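Long-range contacts in receptor-like protein kinase ANXUR1 (Arabidopsis thaliana, PDB 6FIG), which is a membrane receptor kinase of plant reproduction, whose malectin-like ectodomain probably senses extracellular signals that the kinase passes on as serine/threonine phosphorylation: residues F189-G195 with W211-Y217; L223-A229 with K251-G257; T346-T350 with S362-L367. One frame throughout, in Å; residues are numbered along the deposited sequence.

Contact 1. Residues F189-G195 with W211-Y217. With CA (calcium ion), chain H.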
loop_
_atom_site.group_PDB
_atom_site.type_symbol
_atom_site.label_atom_id
_atom_site.label_comp_id
_atom_site.label_asym_id
_atom_site.label_seq_id
_atom_site.Cartn_x
_atom_site.Cartn_y
_atom_site.Cartn_z
ATOM N N PHE A 189 -11.204 -20.579 0.499
ATOM C CA PHE A 189 -10.907 -20.449 1.931
ATOM C C PHE A 189 -9.468 -20.018 2.082
ATOM O O PHE A 189 -8.600 -20.385 1.267
ATOM C CB PHE A 189 -11.103 -21.783 2.674
ATOM C CG PHE A 189 -12.500 -22.293 2.594
ATOM C CD1 PHE A 189 -13.471 -21.817 3.452
ATOM C CD2 PHE A 189 -12.864 -23.188 1.590
ATOM C CE1 PHE A 189 -14.762 -22.224 3.336
ATOM C CE2 PHE A 189 -14.159 -23.617 1.467
ATOM C CZ PHE A 189 -15.119 -23.141 2.338
ATOM N N ARG A 190 -9.234 -19.228 3.120
ATOM C CA ARG A 190 -7.908 -18.722 3.419
ATOM C C ARG A 190 -7.788 -18.607 4.910
ATOM O O ARG A 190 -8.483 -17.789 5.529
ATOM C CB ARG A 190 -7.676 -17.345 2.792
ATOM C CG ARG A 190 -6.320 -16.764 3.117
ATOM C CD ARG A 190 -5.998 -15.536 2.299
ATOM N NE ARG A 190 -5.774 -15.809 0.886
ATOM C CZ ARG A 190 -6.542 -15.403 -0.134
ATOM N NH1 ARG A 190 -7.691 -14.782 0.077
ATOM N NH2 ARG A 190 -6.141 -15.649 -1.366
ATOM N N LEU A 191 -6.936 -19.456 5.503
ATOM C CA LEU A 191 -6.900 -19.635 6.942
ATOM C C LEU A 191 -5.533 -19.426 7.555
ATOM O O LEU A 191 -4.522 -19.894 7.019
ATOM C CB LEU A 191 -7.359 -21.050 7.338
ATOM C CG LEU A 191 -8.687 -21.527 6.774
ATOM C CD1 LEU A 191 -8.953 -22.943 7.240
ATOM C CD2 LEU A 191 -9.842 -20.605 7.152
ATOM N N ASN A 192 -5.519 -18.714 8.675
ATOM C CA ASN A 192 -4.378 -18.719 9.580
ATOM C C ASN A 192 -4.606 -19.861 10.559
ATOM O O ASN A 192 -5.386 -19.734 11.500
ATOM C CB ASN A 192 -4.278 -17.393 10.340
ATOM C CG ASN A 192 -3.062 -17.315 11.225
ATOM O OD1 ASN A 192 -2.182 -18.182 11.129
ATOM N ND2 ASN A 192 -3.002 -16.309 12.095
ATOM N N VAL A 193 -3.916 -20.971 10.316
ATOM C CA VAL A 193 -4.091 -22.182 11.126
ATOM C C VAL A 193 -3.431 -21.977 12.503
ATOM O O VAL A 193 -2.241 -21.648 12.606
ATOM C CB VAL A 193 -3.594 -23.436 10.379
ATOM C CG1 VAL A 193 -3.711 -24.666 11.273
ATOM C CG2 VAL A 193 -4.419 -23.651 9.120
ATOM N N GLY A 194 -4.241 -22.137 13.535
ATOM C CA GLY A 194 -3.790 -21.994 14.910
ATOM C C GLY A 194 -3.629 -20.567 15.396
ATOM O O GLY A 194 -3.174 -20.364 16.521
ATOM N N GLY A 195 -4.008 -19.573 14.587
ATOM C CA GLY A 195 -3.804 -18.174 14.951
ATOM C C GLY A 195 -5.055 -17.351 14.778
ATOM O O GLY A 195 -6.062 -17.839 14.257
ATOM N N TRP A 211 -6.881 -13.409 6.439
ATOM C CA TRP A 211 -6.580 -14.808 6.807
ATOM C C TRP A 211 -7.388 -15.133 8.068
ATOM O O TRP A 211 -7.201 -14.508 9.104
ATOM C CB TRP A 211 -5.092 -15.009 7.034
ATOM C CG TRP A 211 -4.216 -14.628 5.887
ATOM C CD1 TRP A 211 -3.914 -13.346 5.457
ATOM C CD2 TRP A 211 -3.553 -15.519 4.979
ATOM N NE1 TRP A 211 -3.079 -13.411 4.365
ATOM C CE2 TRP A 211 -2.848 -14.728 4.048
ATOM C CE3 TRP A 211 -3.456 -16.923 4.889
ATOM C CZ2 TRP A 211 -2.094 -15.281 3.031
ATOM C CZ3 TRP A 211 -2.693 -17.460 3.892
ATOM C CH2 TRP A 211 -2.022 -16.652 2.976
ATOM N N TYR A 212 -8.295 -16.093 7.985
ATOM C CA TYR A 212 -9.241 -16.345 9.077
ATOM C C TYR A 212 -8.784 -17.495 9.967
ATOM O O TYR A 212 -8.172 -18.468 9.491
ATOM C CB TYR A 212 -10.598 -16.694 8.501
ATOM C CG TYR A 212 -11.226 -15.575 7.705
ATOM C CD1 TYR A 212 -12.015 -14.633 8.329
ATOM C CD2 TYR A 212 -11.013 -15.465 6.331
ATOM C CE1 TYR A 212 -12.603 -13.599 7.594
ATOM C CE2 TYR A 212 -11.595 -14.446 5.588
ATOM C CZ TYR A 212 -12.380 -13.518 6.228
ATOM O OH TYR A 212 -12.941 -12.508 5.487
ATOM N N ASN A 213 -9.126 -17.410 11.240
ATOM C CA ASN A 213 -8.857 -18.518 12.142
ATOM C C ASN A 213 -9.519 -19.806 11.619
ATOM O O ASN A 213 -10.613 -19.772 11.043
ATOM C CB ASN A 213 -9.311 -18.200 13.556
ATOM C CG ASN A 213 -9.117 -19.376 14.495
ATOM O OD1 ASN A 213 -10.068 -20.084 14.780
ATOM N ND2 ASN A 213 -7.885 -19.610 14.945
ATOM N N ASP A 214 -8.820 -20.936 11.793
ATOM C CA ASP A 214 -9.256 -22.218 11.227
ATOM C C ASP A 214 -10.220 -23.031 12.079
ATOM O O ASP A 214 -10.773 -24.008 11.593
ATOM C CB ASP A 214 -8.047 -23.086 10.885
ATOM C CG ASP A 214 -7.343 -23.597 12.113
ATOM O OD1 ASP A 214 -7.045 -22.766 13.007
ATOM O OD2 ASP A 214 -7.106 -24.828 12.199
ATOM N N ALA A 215 -10.427 -22.649 13.337
ATOM C CA ALA A 215 -11.200 -23.464 14.284
ATOM C C ALA A 215 -12.587 -23.885 13.786
ATOM O O ALA A 215 -12.992 -25.025 14.011
ATOM C CB ALA A 215 -11.308 -22.765 15.626
ATOM N N PRO A 216 -13.308 -22.988 13.081
ATOM C CA PRO A 216 -14.637 -23.365 12.595
ATOM C C PRO A 216 -14.676 -24.528 11.603
ATOM O O PRO A 216 -15.739 -25.148 11.432
ATOM C CB PRO A 216 -15.132 -22.083 11.921
ATOM C CG PRO A 216 -14.428 -21.001 12.673
ATOM C CD PRO A 216 -13.059 -21.546 12.883
ATOM N N TYR A 217 -13.529 -24.840 10.998
ATOM C CA TYR A 217 -13.437 -25.869 9.980
ATOM C C TYR A 217 -12.933 -27.214 10.503
ATOM O O TYR A 217 -12.827 -28.168 9.735
ATOM C CB TYR A 217 -12.538 -25.348 8.853
ATOM C CG TYR A 217 -13.127 -24.095 8.253
ATOM C CD1 TYR A 217 -14.169 -24.185 7.341
ATOM C CD2 TYR A 217 -12.691 -22.836 8.650
ATOM C CE1 TYR A 217 -14.734 -23.042 6.786
ATOM C CE2 TYR A 217 -13.261 -21.686 8.102
ATOM C CZ TYR A 217 -14.276 -21.803 7.178
ATOM O OH TYR A 217 -14.842 -20.664 6.638
HETATM CA CA CA H . -0.721 -19.911 11.623
#

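Contact 2. Residues L223-A229 with K251-G257. With CA (calcium ion), chain H.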
loop_
_atom_site.group_PDB
_atom_site.type_symbol
_atom_site.label_atom_id
_atom_site.label_comp_id
_atom_site.label_asym_id
_atom_site.label_seq_id
_atom_site.Cartn_x
_atom_site.Cartn_y
_atom_site.Cartn_z
ATOM N N LEU A 223 -9.437 -30.793 18.728
ATOM C CA LEU A 223 -8.971 -29.596 18.021
ATOM C C LEU A 223 -7.453 -29.433 18.116
ATOM O O LEU A 223 -6.882 -28.506 17.542
ATOM C CB LEU A 223 -9.695 -28.336 18.520
ATOM C CG LEU A 223 -10.965 -28.015 17.706
ATOM C CD1 LEU A 223 -12.125 -28.880 18.176
ATOM C CD2 LEU A 223 -11.326 -26.532 17.753
ATOM N N GLY A 224 -6.783 -30.341 18.812
ATOM C CA GLY A 224 -5.344 -30.302 18.894
ATOM C C GLY A 224 -4.882 -29.225 19.847
ATOM O O GLY A 224 -5.596 -28.853 20.789
ATOM N N VAL A 225 -3.667 -28.756 19.614
ATOM C CA VAL A 225 -2.990 -27.808 20.482
ATOM C C VAL A 225 -2.475 -26.706 19.570
ATOM O O VAL A 225 -1.740 -26.979 18.607
ATOM C CB VAL A 225 -1.826 -28.498 21.220
ATOM C CG1 VAL A 225 -0.861 -27.488 21.845
ATOM C CG2 VAL A 225 -2.380 -29.436 22.293
ATOM N N THR A 226 -2.855 -25.465 19.853
ATOM C CA THR A 226 -2.327 -24.345 19.093
ATOM C C THR A 226 -0.992 -23.901 19.687
ATOM O O THR A 226 -0.779 -23.955 20.909
ATOM C CB THR A 226 -3.346 -23.190 18.995
ATOM O OG1 THR A 226 -3.805 -22.841 20.297
ATOM C CG2 THR A 226 -4.544 -23.618 18.179
ATOM N N LEU A 227 -0.080 -23.512 18.804
ATOM C CA LEU A 227 1.276 -23.140 19.140
ATOM C C LEU A 227 1.546 -21.728 18.648
ATOM O O LEU A 227 1.024 -21.311 17.608
ATOM C CB LEU A 227 2.274 -24.083 18.451
ATOM C CG LEU A 227 2.095 -25.594 18.655
ATOM C CD1 LEU A 227 2.971 -26.365 17.675
ATOM C CD2 LEU A 227 2.395 -25.981 20.090
ATOM N N GLN A 228 2.391 -21.006 19.374
ATOM C CA GLN A 228 2.835 -19.690 18.950
ATOM C C GLN A 228 4.339 -19.573 19.110
ATOM O O GLN A 228 4.914 -20.028 20.127
ATOM C CB GLN A 228 2.144 -18.622 19.776
ATOM C CG GLN A 228 2.298 -17.230 19.199
ATOM C CD GLN A 228 1.319 -16.267 19.824
ATOM O OE1 GLN A 228 1.233 -16.169 21.050
ATOM N NE2 GLN A 228 0.567 -15.566 18.990
ATOM N N ALA A 229 4.982 -18.957 18.126
ATOM C CA ALA A 229 6.418 -18.759 18.158
ATOM C C ALA A 229 6.743 -17.787 19.274
ATOM O O ALA A 229 5.899 -16.987 19.673
ATOM C CB ALA A 229 6.933 -18.229 16.845
ATOM N N LYS A 251 4.045 -17.763 12.216
ATOM C CA LYS A 251 4.344 -17.714 13.660
ATOM C C LYS A 251 3.321 -18.424 14.555
ATOM O O LYS A 251 3.483 -18.453 15.790
ATOM C CB LYS A 251 4.511 -16.256 14.125
ATOM C CG LYS A 251 5.712 -15.584 13.501
ATOM C CD LYS A 251 5.802 -14.100 13.858
ATOM C CE LYS A 251 6.922 -13.439 13.066
ATOM N NZ LYS A 251 7.024 -11.957 13.287
ATOM N N THR A 252 2.259 -18.971 13.964
ATOM C CA THR A 252 1.315 -19.789 14.697
ATOM C C THR A 252 1.028 -21.066 13.933
ATOM O O THR A 252 1.075 -21.098 12.706
ATOM C CB THR A 252 -0.017 -19.082 14.959
ATOM O OG1 THR A 252 -0.567 -18.665 13.710
ATOM C CG2 THR A 252 0.171 -17.880 15.904
ATOM N N ALA A 253 0.655 -22.103 14.671
ATOM C CA ALA A 253 0.298 -23.379 14.067
ATOM C C ALA A 253 -0.710 -24.126 14.924
ATOM O O ALA A 253 -0.874 -23.852 16.124
ATOM C CB ALA A 253 1.556 -24.233 13.861
ATOM N N ARG A 254 -1.386 -25.071 14.293
ATOM C CA ARG A 254 -2.169 -26.063 15.019
ATOM C C ARG A 254 -1.391 -27.357 14.909
ATOM O O ARG A 254 -0.896 -27.707 13.837
ATOM C CB ARG A 254 -3.577 -26.222 14.452
ATOM C CG ARG A 254 -4.503 -27.077 15.304
ATOM C CD ARG A 254 -5.915 -27.111 14.759
ATOM N NE ARG A 254 -6.500 -25.764 14.728
ATOM C CZ ARG A 254 -6.991 -25.118 15.791
ATOM N NH1 ARG A 254 -7.029 -25.685 16.996
ATOM N NH2 ARG A 254 -7.489 -23.894 15.648
ATOM N N SER A 255 -1.284 -28.052 16.029
ATOM C CA SER A 255 -0.624 -29.355 16.074
ATOM C C SER A 255 -1.531 -30.334 16.780
ATOM O O SER A 255 -2.572 -29.956 17.317
ATOM C CB SER A 255 0.717 -29.236 16.787
ATOM O OG SER A 255 0.540 -28.968 18.164
ATOM N N GLN A 256 -1.144 -31.606 16.800
ATOM C CA GLN A 256 -1.937 -32.592 17.530
ATOM C C GLN A 256 -1.683 -32.513 19.007
ATOM O O GLN A 256 -2.613 -32.629 19.783
ATOM C CB GLN A 256 -1.716 -33.991 16.996
ATOM C CG GLN A 256 -2.462 -34.204 15.699
ATOM C CD GLN A 256 -2.302 -35.610 15.196
ATOM O OE1 GLN A 256 -1.314 -35.908 14.525
ATOM N NE2 GLN A 256 -3.251 -36.485 15.527
ATOM N N GLY A 257 -0.430 -32.294 19.393
ATOM C CA GLY A 257 -0.085 -31.983 20.788
ATOM C C GLY A 257 1.017 -32.867 21.355
ATOM O O GLY A 257 1.657 -33.614 20.610
HETATM CA CA CA H . -0.721 -19.911 11.623
#

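Contact 3. Residues T346-T350 with S362-L367. With CA (calcium ion), chain H; NAG (2-acetamido-2-deoxy-beta-D-glucopyranose), chain D.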
loop_
_atom_site.group_PDB
_atom_site.type_symbol
_atom_site.label_atom_id
_atom_site.label_comp_id
_atom_site.label_asym_id
_atom_site.label_seq_id
_atom_site.Cartn_x
_atom_site.Cartn_y
_atom_site.Cartn_z
ATOM N N THR A 346 -11.885 -32.744 2.559
ATOM C CA THR A 346 -11.369 -33.006 3.897
ATOM C C THR A 346 -9.857 -33.002 3.846
ATOM O O THR A 346 -9.248 -33.512 2.898
ATOM C CB THR A 346 -11.842 -34.350 4.475
ATOM O OG1 THR A 346 -11.450 -35.431 3.616
ATOM C CG2 THR A 346 -13.348 -34.346 4.666
ATOM N N LEU A 347 -9.238 -32.396 4.852
ATOM C CA LEU A 347 -7.783 -32.425 4.978
ATOM C C LEU A 347 -7.502 -33.114 6.300
ATOM O O LEU A 347 -8.100 -32.737 7.305
ATOM C CB LEU A 347 -7.219 -31.025 4.976
ATOM C CG LEU A 347 -5.733 -30.906 5.278
ATOM C CD1 LEU A 347 -4.898 -31.554 4.195
ATOM C CD2 LEU A 347 -5.347 -29.447 5.430
ATOM N N GLN A 348 -6.633 -34.131 6.301
ATOM C CA GLN A 348 -6.350 -34.867 7.549
ATOM C C GLN A 348 -4.868 -35.039 7.719
ATOM O O GLN A 348 -4.169 -35.223 6.743
ATOM C CB GLN A 348 -7.020 -36.225 7.549
ATOM C CG GLN A 348 -8.531 -36.137 7.520
ATOM C CD GLN A 348 -9.162 -37.482 7.390
ATOM O OE1 GLN A 348 -9.015 -38.148 6.358
ATOM N NE2 GLN A 348 -9.844 -37.928 8.447
ATOM N N MET A 349 -4.394 -34.928 8.954
ATOM C CA MET A 349 -3.011 -35.282 9.255
ATOM C C MET A 349 -2.895 -36.076 10.550
ATOM O O MET A 349 -3.695 -35.929 11.467
ATOM C CB MET A 349 -2.071 -34.071 9.228
ATOM C CG MET A 349 -2.433 -32.896 10.098
ATOM S SD MET A 349 -1.276 -31.520 9.829
ATOM C CE MET A 349 -1.387 -31.200 8.111
ATOM N N THR A 350 -1.870 -36.927 10.590
ATOM C CA THR A 350 -1.655 -37.845 11.706
ATOM C C THR A 350 -0.166 -38.168 11.681
ATOM O O THR A 350 0.455 -38.063 10.628
ATOM C CB THR A 350 -2.542 -39.114 11.571
ATOM O OG1 THR A 350 -2.503 -39.913 12.771
ATOM C CG2 THR A 350 -2.114 -39.983 10.392
ATOM N N SER A 362 1.913 -33.766 14.365
ATOM C CA SER A 362 1.740 -33.140 13.055
ATOM C C SER A 362 1.406 -31.675 13.291
ATOM O O SER A 362 0.971 -31.299 14.372
ATOM C CB SER A 362 0.627 -33.817 12.272
ATOM O OG SER A 362 -0.617 -33.707 12.940
ATOM N N SER A 363 1.647 -30.847 12.287
ATOM C CA SER A 363 1.326 -29.419 12.417
ATOM C C SER A 363 1.093 -28.780 11.062
ATOM O O SER A 363 1.488 -29.308 10.025
ATOM C CB SER A 363 2.401 -28.655 13.194
ATOM O OG SER A 363 3.609 -28.553 12.452
ATOM N N LEU A 364 0.439 -27.627 11.114
ATOM C CA LEU A 364 0.116 -26.858 9.935
ATOM C C LEU A 364 0.015 -25.388 10.369
ATOM O O LEU A 364 -0.528 -25.102 11.446
ATOM C CB LEU A 364 -1.209 -27.339 9.346
ATOM C CG LEU A 364 -1.697 -26.623 8.061
ATOM C CD1 LEU A 364 -0.754 -26.864 6.902
ATOM C CD2 LEU A 364 -3.100 -27.105 7.732
ATOM N N ASN A 365 0.521 -24.472 9.537
ATOM C CA ASN A 365 0.531 -23.032 9.897
ATOM C C ASN A 365 -0.498 -22.187 9.148
ATOM O O ASN A 365 -0.951 -21.173 9.659
ATOM C CB ASN A 365 1.909 -22.427 9.675
ATOM C CG ASN A 365 3.017 -23.141 10.453
ATOM O OD1 ASN A 365 3.278 -24.327 10.196
ATOM N ND2 ASN A 365 3.710 -22.421 11.365
ATOM N N GLY A 366 -0.867 -22.607 7.951
ATOM C CA GLY A 366 -1.815 -21.855 7.134
ATOM C C GLY A 366 -2.407 -22.753 6.080
ATOM O O GLY A 366 -1.836 -23.809 5.747
ATOM N N LEU A 367 -3.531 -22.319 5.506
ATOM C CA LEU A 367 -4.195 -23.109 4.484
ATOM C C LEU A 367 -4.986 -22.232 3.545
ATOM O O LEU A 367 -5.808 -21.459 4.001
ATOM C CB LEU A 367 -5.144 -24.126 5.117
ATOM C CG LEU A 367 -5.916 -25.067 4.189
ATOM C CD1 LEU A 367 -5.016 -25.938 3.306
ATOM C CD2 LEU A 367 -6.833 -25.930 5.029
HETATM CA CA CA H . -0.721 -19.911 11.623
HETATM C C1 NAG D . -6.661 -40.817 9.234
HETATM C C2 NAG D . -6.855 -42.232 9.742
HETATM C C3 NAG D . -6.657 -43.250 8.624
HETATM C C4 NAG D . -7.405 -42.864 7.359
HETATM C C5 NAG D . -7.022 -41.445 6.963
HETATM C C6 NAG D . -7.632 -40.937 5.660
HETATM C C7 NAG D . -6.179 -42.537 12.091
HETATM C C8 NAG D . -4.994 -42.712 13.007
HETATM N N2 NAG D . -5.865 -42.416 10.798
HETATM O O3 NAG D . -7.118 -44.523 9.075
HETATM O O4 NAG D . -7.028 -43.743 6.297
HETATM O O5 NAG D . -7.425 -40.614 8.044
HETATM O O6 NAG D . -9.040 -40.726 5.799
HETATM O O7 NAG D . -7.332 -42.514 12.514
#

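Contact 1. Residues F189-G195 with W211-Y217
Strand 189-192 and a short, loosely paired strand at Tyr-212 run parallel, Leu-191 paired with Tyr-212 (CA-CA 4.6 Å). Tyr-212 N gives an almost straight bond to Arg-190 O (3.0 Å), and Tyr-212 O accepts from Asn-192 N from above its carbonyl plane. The chain then reverses in a type II turn, Asn-192 to Gly-195, which two side chains clasp. Asp-214 OD1 takes Gly-194 N at 2.9 Å, met from above the carboxylate plane; its OD2 bonds Trp-270 NE1 and is salt-bridged to Arg-254. Asn-213 ND2 reaches Gly-195 O at 2.6 Å, in the plane of its own amide, while its OD1 accepts from Ala-215 N and closes an Asx turn. The turn also presents Asn-192 OD1 (2.3 Å) and Val-193 O (2.5 Å) to the calcium ion, while Asn-192 ND2 is held by Gln-196.

Arg-190 lays its methylenes over one face of the Trp-211 indole, CD 3.7 Å from the six-membered ring's centroid, a CH-pi contact. The guanidinium rises away from that face, too far for more than a weak cation-pi attraction, and is salt-bridged to Glu-125 and Glu-368. Leu-191 CD2 packs on Tyr-217 CE2, and the Phe-189 ring meets the Tyr-217 ring obliquely.

Strand 363-372 flanks 189-192 through backbone bonds of Phe-189 and Leu-191, while strand 268-273 touches Leu-191 and Val-193 through Phe-272 and Trp-270.

Contact 2. Residues L223-A229 with K251-G257
Val-225 O accepts Ser-255 N at 2.8 Å, and the hydroxyl Ser-255 OG comes within 3.1 Å of the same oxygen. The return bond, Val-225 N to Ser-255 O, is equally short and closes this hydrogen-bonded pair of an antiparallel ladder. Leu-227 and Ala-253 form the next such ring, and Ala-229 N extends the ladder to Lys-251 O beyond the last strand pair. The two strands run 155° apart in direction, their axes 4.6 Å from each other at closest.

On the face carrying Val-225, Leu-227 and Ser-255, Leu-227 CD1 rests 3.6 Å from Ser-255 OG, and Val-225 CG2 lies against the CA of Gly-257. The opposite face carries Thr-226, Arg-254, Gln-228 and Thr-252. A bend at chi3 (-61°) swings the Arg-254 guanidinium toward Thr-226, alongside which the arginine runs; Thr-226 CG2 sits over one face of the guanidinium, 3.4 Å from NH1. That NH1 donates to Leu-223 O at 2.9 Å, 17° out of the guanidinium plane, so the arginine ties down the loop entering strand 225-228; its NE is salt-bridged to Asp-214. Further along this face Gln-228 runs alongside Thr-252, its NE2 near the CG2 methyl. Thr-252 chelates the calcium ion with both O and OG1, each at 2.4 Å.

Strand 252-255 stands between 225-228 and strand 363-372, bonded to the latter through Arg-254 and Leu-364, while Leu-268 and Trp-270 of strand 268-273 lie against the Arg-254 side chain.

Contact 3. Residues T346-T350 with S362-L367
Two different sheets of the malectin-like fold face each other here: strand 344-351, from a four-stranded antiparallel sheet, and strand 363-372. The backbones diverge, from 6.0 Å between the CA atoms of Thr-350 and Ser-362 to 10.0 Å between those of Leu-347 and Leu-367, and side chains fill the interval. Leu-347, with CG anti to the backbone N (chi1 173°), points across and reaches tip to tip into two leucines, its CD2 lying 3.8 Å from Leu-367 CD2 and 4.0 Å from Leu-364 CD2.

Met-349 fills the neighbouring place. Its CG lies between backbone N and carbonyl carbon (chi1 55°), which sets CG and SD beside Ser-362 and Ser-363, and the bend at chi3 turns CE to Leu-364. SD lies 3.5 Å from Ser-363 O, a buried carbonyl oxygen with no polar partner in the model. The Met-349 and Leu-364 side chains cross at about a right angle. Ser-362 takes two conformers, in one of which its OG is hydrogen-bonded to Gln-256.

Away from this interface, Gln-348 OE1 comes 2.6 Å from O6 of an N-acetylglucosamine, and Asn-365 O binds the calcium ion at 2.4 Å from a classic beta bulge that Asn-365 and Gly-366 form opposite His-285.

Strands 268-273 and 299-303 flank 344-351 in its sheet; Trp-270 packs on both Leu-347 and Leu-364, and Leu-284 of strand 278-287 borders Leu-364 and Leu-367.

Overall arrangement
All three contacts converge on one calcium ion: contact 1 supplies Asn-192 and Val-193, contact 2 Thr-252 and contact 3 Asn-365, with Ile-249 O completing the protein ligands. Strand 363-372 pairs with strands of both other contacts, joined to contact 1 by Leu-191 N and Leu-367 O (2.7 Å) and to contact 2 by Arg-254 N and Leu-364 O (3.0 Å). Contacts 1 and 2 are bridged directly by the salt bridge from Asp-214 OD2 to Arg-254 NE (2.8 Å). The centres of the three contacts lie 10 to 12 Å from one another. Contact 3 takes one of its own strands from the four-stranded sheet, whose Gln-348 lines a glycan pocket, and so joins it to the calcium site.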